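Local coordinates for protein transcription factor SKN7 (Chaetomium thermophilum, PDB 5D5X) that binds SSRE DNA as a homotrimeric transcription factor of the HSF type and probably regulates osmotic and oxidative stress genes, at a contact of chain A with DNA. Residues are numbered along the deposited sequence; one frame, centred on the assembly and turned at random.

A contact of chain A with DNA. Residues 47, 49, 51, 54, 58. With nucleotides of chain B.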
ATOM      1  N   PHE A  47       4.893  -0.374 -15.414  1.00 44.91           N
ATOM      2  CA  PHE A  47       5.129   1.026 -14.987  1.00 46.05           C
ATOM      3  C   PHE A  47       6.508   1.324 -14.381  1.00 48.47           C
ATOM      4  O   PHE A  47       6.825   2.485 -14.113  1.00 47.11           O
ATOM      5  CB  PHE A  47       4.022   1.453 -14.021  1.00 44.85           C
ATOM      6  CG  PHE A  47       2.670   1.345 -14.626  1.00 43.18           C
ATOM      7  CD1 PHE A  47       2.183   2.362 -15.425  1.00 41.25           C
ATOM      8  CD2 PHE A  47       1.930   0.188 -14.485  1.00 42.31           C
ATOM      9  CE1 PHE A  47       0.954   2.248 -16.028  1.00 41.40           C
ATOM     10  CE2 PHE A  47       0.704   0.063 -15.092  1.00 41.75           C
ATOM     11  CZ  PHE A  47       0.214   1.098 -15.864  1.00 41.76           C
ATOM     12  N   HIS A  49       7.871   0.624 -11.507  1.00 49.21           N
ATOM     13  CA  HIS A  49       7.990   0.736 -10.051  1.00 43.47           C
ATOM     14  C   HIS A  49       7.257  -0.422  -9.412  1.00 42.66           C
ATOM     15  O   HIS A  49       6.562  -1.167 -10.107  1.00 42.98           O
ATOM     16  CB  HIS A  49       7.472   2.087  -9.536  1.00 41.10           C
ATOM     17  CG  HIS A  49       6.009   2.321  -9.762  1.00 39.26           C
ATOM     18  ND1 HIS A  49       5.031   1.730  -8.995  1.00 36.54           N
ATOM     19  CD2 HIS A  49       5.360   3.127 -10.635  1.00 38.57           C
ATOM     20  CE1 HIS A  49       3.844   2.137  -9.401  1.00 35.58           C
ATOM     21  NE2 HIS A  49       4.014   2.989 -10.391  1.00 36.84           N
ATOM     22  N   ASN A  51       5.551  -0.081  -6.112  1.00 42.08           N
ATOM     23  CA  ASN A  51       4.901   0.538  -4.968  1.00 39.81           C
ATOM     24  C   ASN A  51       3.439   0.783  -5.324  1.00 36.78           C
ATOM     25  O   ASN A  51       3.116   1.559  -6.236  1.00 36.88           O
ATOM     26  CB  ASN A  51       5.617   1.842  -4.629  1.00 41.53           C
ATOM     27  CG  ASN A  51       5.095   2.494  -3.377  1.00 41.19           C
ATOM     28  OD1 ASN A  51       3.942   2.307  -2.992  1.00 45.16           O
ATOM     29  ND2 ASN A  51       5.944   3.283  -2.733  1.00 43.90           N
ATOM     30  N   SER A  54       1.968   4.359  -5.219  1.00 31.69           N
ATOM     31  CA  SER A  54       2.228   5.240  -6.356  1.00 30.95           C
ATOM     32  C   SER A  54       1.276   4.933  -7.481  1.00 30.62           C
ATOM     33  O   SER A  54       0.825   5.824  -8.192  1.00 30.70           O
ATOM     34  CB  SER A  54       3.651   5.066  -6.852  1.00 32.16           C
ATOM     35  OG  SER A  54       4.565   5.551  -5.892  1.00 35.76           O
ATOM     36  N   GLN A  58      -1.039   7.824  -9.045  1.00 29.60           N
ATOM     37  CA  GLN A  58      -1.297   8.067 -10.466  1.00 32.03           C
ATOM     38  C   GLN A  58      -2.786   7.907 -10.810  1.00 32.14           C
ATOM     39  O   GLN A  58      -3.359   8.726 -11.504  1.00 31.88           O
ATOM     40  CB  GLN A  58      -0.495   7.126 -11.369  1.00 34.18           C
ATOM     41  CG  GLN A  58       0.817   7.682 -11.873  1.00 36.35           C
ATOM     42  CD  GLN A  58       0.678   8.793 -12.905  1.00 37.37           C
ATOM     43  OE1 GLN A  58       0.165   9.875 -12.618  1.00 34.84           O
ATOM     44  NE2 GLN A  58       1.156   8.527 -14.120  1.00 41.36           N
TER
ATOM     45  O5'  DG B   1       5.196  10.751 -16.931  1.00 59.71           O
ATOM     46  C5'  DG B   1       5.232   9.360 -16.523  1.00 55.17           C
ATOM     47  C4'  DG B   1       5.711   9.251 -15.089  1.00 50.70           C
ATOM     48  O4'  DG B   1       6.383  10.391 -14.504  1.00 45.01           O
ATOM     49  C3'  DG B   1       4.826   8.657 -13.999  1.00 47.96           C
ATOM     50  O3'  DG B   1       5.582   7.759 -13.187  1.00 44.93           O
ATOM     51  C2'  DG B   1       4.505   9.877 -13.162  1.00 44.50           C
ATOM     52  C1'  DG B   1       5.842  10.605 -13.211  1.00 42.53           C
ATOM     53  N9   DG B   1       5.792  12.038 -12.980  1.00 39.68           N
ATOM     54  C8   DG B   1       4.890  12.954 -13.465  1.00 39.84           C
ATOM     55  N7   DG B   1       5.127  14.170 -13.053  1.00 38.86           N
ATOM     56  C5   DG B   1       6.241  14.044 -12.237  1.00 36.71           C
ATOM     57  C6   DG B   1       6.950  15.020 -11.496  1.00 37.41           C
ATOM     58  O6   DG B   1       6.732  16.235 -11.416  1.00 38.64           O
ATOM     59  N1   DG B   1       8.022  14.458 -10.804  1.00 37.11           N
ATOM     60  C2   DG B   1       8.361  13.125 -10.819  1.00 37.62           C
ATOM     61  N2   DG B   1       9.431  12.771 -10.097  1.00 37.76           N
ATOM     62  N3   DG B   1       7.701  12.206 -11.498  1.00 40.85           N
ATOM     63  C4   DG B   1       6.664  12.733 -12.184  1.00 39.22           C
ATOM     64  P    DG B   2       4.849   6.611 -12.354  1.00 48.70           P
ATOM     65  OP1  DG B   2       4.793   5.391 -13.202  1.00 49.07           O
ATOM     66  OP2  DG B   2       3.607   7.171 -11.779  1.00 47.87           O
ATOM     67  O5'  DG B   2       5.848   6.352 -11.140  1.00 43.29           O
ATOM     68  C5'  DG B   2       7.275   6.311 -11.337  1.00 37.57           C
ATOM     69  C4'  DG B   2       7.987   6.680 -10.057  1.00 35.96           C
ATOM     70  O4'  DG B   2       7.952   8.115  -9.860  1.00 35.71           O
ATOM     71  C3'  DG B   2       7.373   6.078  -8.797  1.00 36.67           C
ATOM     72  O3'  DG B   2       8.410   5.634  -7.912  1.00 34.24           O
ATOM     73  C2'  DG B   2       6.512   7.212  -8.262  1.00 35.70           C
ATOM     74  C1'  DG B   2       7.350   8.426  -8.613  1.00 34.59           C
ATOM     75  N9   DG B   2       6.609   9.673  -8.777  1.00 34.95           N
ATOM     76  C8   DG B   2       5.524   9.885  -9.596  1.00 36.85           C
ATOM     77  N7   DG B   2       5.091  11.118  -9.564  1.00 34.39           N
ATOM     78  C5   DG B   2       5.951  11.761  -8.683  1.00 35.01           C
ATOM     79  C6   DG B   2       5.981  13.113  -8.249  1.00 33.83           C
ATOM     80  O6   DG B   2       5.224  14.041  -8.564  1.00 34.88           O
ATOM     81  N1   DG B   2       7.026  13.343  -7.361  1.00 31.80           N
ATOM     82  C2   DG B   2       7.922  12.394  -6.937  1.00 34.75           C
ATOM     83  N2   DG B   2       8.850  12.808  -6.064  1.00 34.47           N
ATOM     84  N3   DG B   2       7.897  11.127  -7.323  1.00 34.08           N
ATOM     85  C4   DG B   2       6.895  10.883  -8.192  1.00 32.82           C
ATOM     86  P    DC B   3       8.014   5.029  -6.508  1.00 38.74           P
ATOM     87  OP1  DC B   3       9.159   4.234  -5.999  1.00 39.62           O
ATOM     88  OP2  DC B   3       6.671   4.413  -6.631  1.00 36.66           O
ATOM     89  O5'  DC B   3       7.884   6.322  -5.588  1.00 38.71           O
ATOM     90  C5'  DC B   3       9.050   7.078  -5.209  1.00 37.02           C
ATOM     91  C4'  DC B   3       8.672   8.090  -4.155  1.00 36.95           C
ATOM     92  O4'  DC B   3       7.837   9.111  -4.751  1.00 36.06           O
ATOM     93  C3'  DC B   3       7.859   7.507  -2.998  1.00 39.17           C
ATOM     94  O3'  DC B   3       8.312   8.039  -1.757  1.00 42.15           O
ATOM     95  C2'  DC B   3       6.443   7.981  -3.271  1.00 39.22           C
ATOM     96  C1'  DC B   3       6.702   9.319  -3.931  1.00 37.15           C
ATOM     97  N1   DC B   3       5.622   9.855  -4.782  1.00 35.83           N
ATOM     98  C2   DC B   3       5.393  11.233  -4.774  1.00 34.93           C
ATOM     99  O2   DC B   3       6.086  11.951  -4.042  1.00 38.26           O
ATOM    100  N3   DC B   3       4.421  11.748  -5.560  1.00 37.02           N
ATOM    101  C4   DC B   3       3.696  10.941  -6.340  1.00 36.03           C
ATOM    102  N4   DC B   3       2.748  11.494  -7.103  1.00 36.22           N
ATOM    103  C5   DC B   3       3.906   9.531  -6.366  1.00 33.16           C
ATOM    104  C6   DC B   3       4.877   9.037  -5.585  1.00 35.30           C
TER
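The recognition helix, 52-61, and the turn leading into it lie against the backbone of chain B from DG1 to DC3. On the first turn of the helix, Ser54 donates a hydrogen bond from OG to phosphate oxygen OP2 of DC3 (2.5 Å); a chi1 of -68° turns OG anti to the carbonyl carbon and points it at this phosphate. A second, weak bond may reach the ester oxygen O5' of that nucleotide. Ser54 CB also packs against the deoxyribose C2' of DG2 at 3.8 Å. His49, in the turn, lies between the DG2 and DC3 phosphates, with CB and CG near OP2 of DC3. Its CD2 edge approaches the DG2 backbone, 3.3 Å from O5', and OP1 of DG2 lies in the ring plane, though NE2 is 3.8 Å from that oxygen. At the opposite edge of the ring, ND1 accepts a weak but straight hydrogen bond from the backbone N of Asn51 (3.4 Å, 170° at H), which should limit ring rotation, while Ser54 CB covers part of one face. Cutting His49 back to an alanine would probably strip the imidazole's packing from the DG2 backbone and leave the Asn51 N-H without its ND1 acceptor. Asn51 adds a contact from CB to OP2 of DC3 at 3.4 Å. Four residues beyond Ser54, Gln58 bends at chi2 (-71°), laying its amide beside the DG1 sugar, NE2 3.7 Å from C3'. The contacts here fall mainly on phosphates and sugars, with no hydrogen bond to a base in this patch. Phe47 ends helix 35-47, and the turn through His49 and Asn51 joins it to helix 52-61, together forming the helix-turn-helix of the winged HSF-type DNA-binding domain.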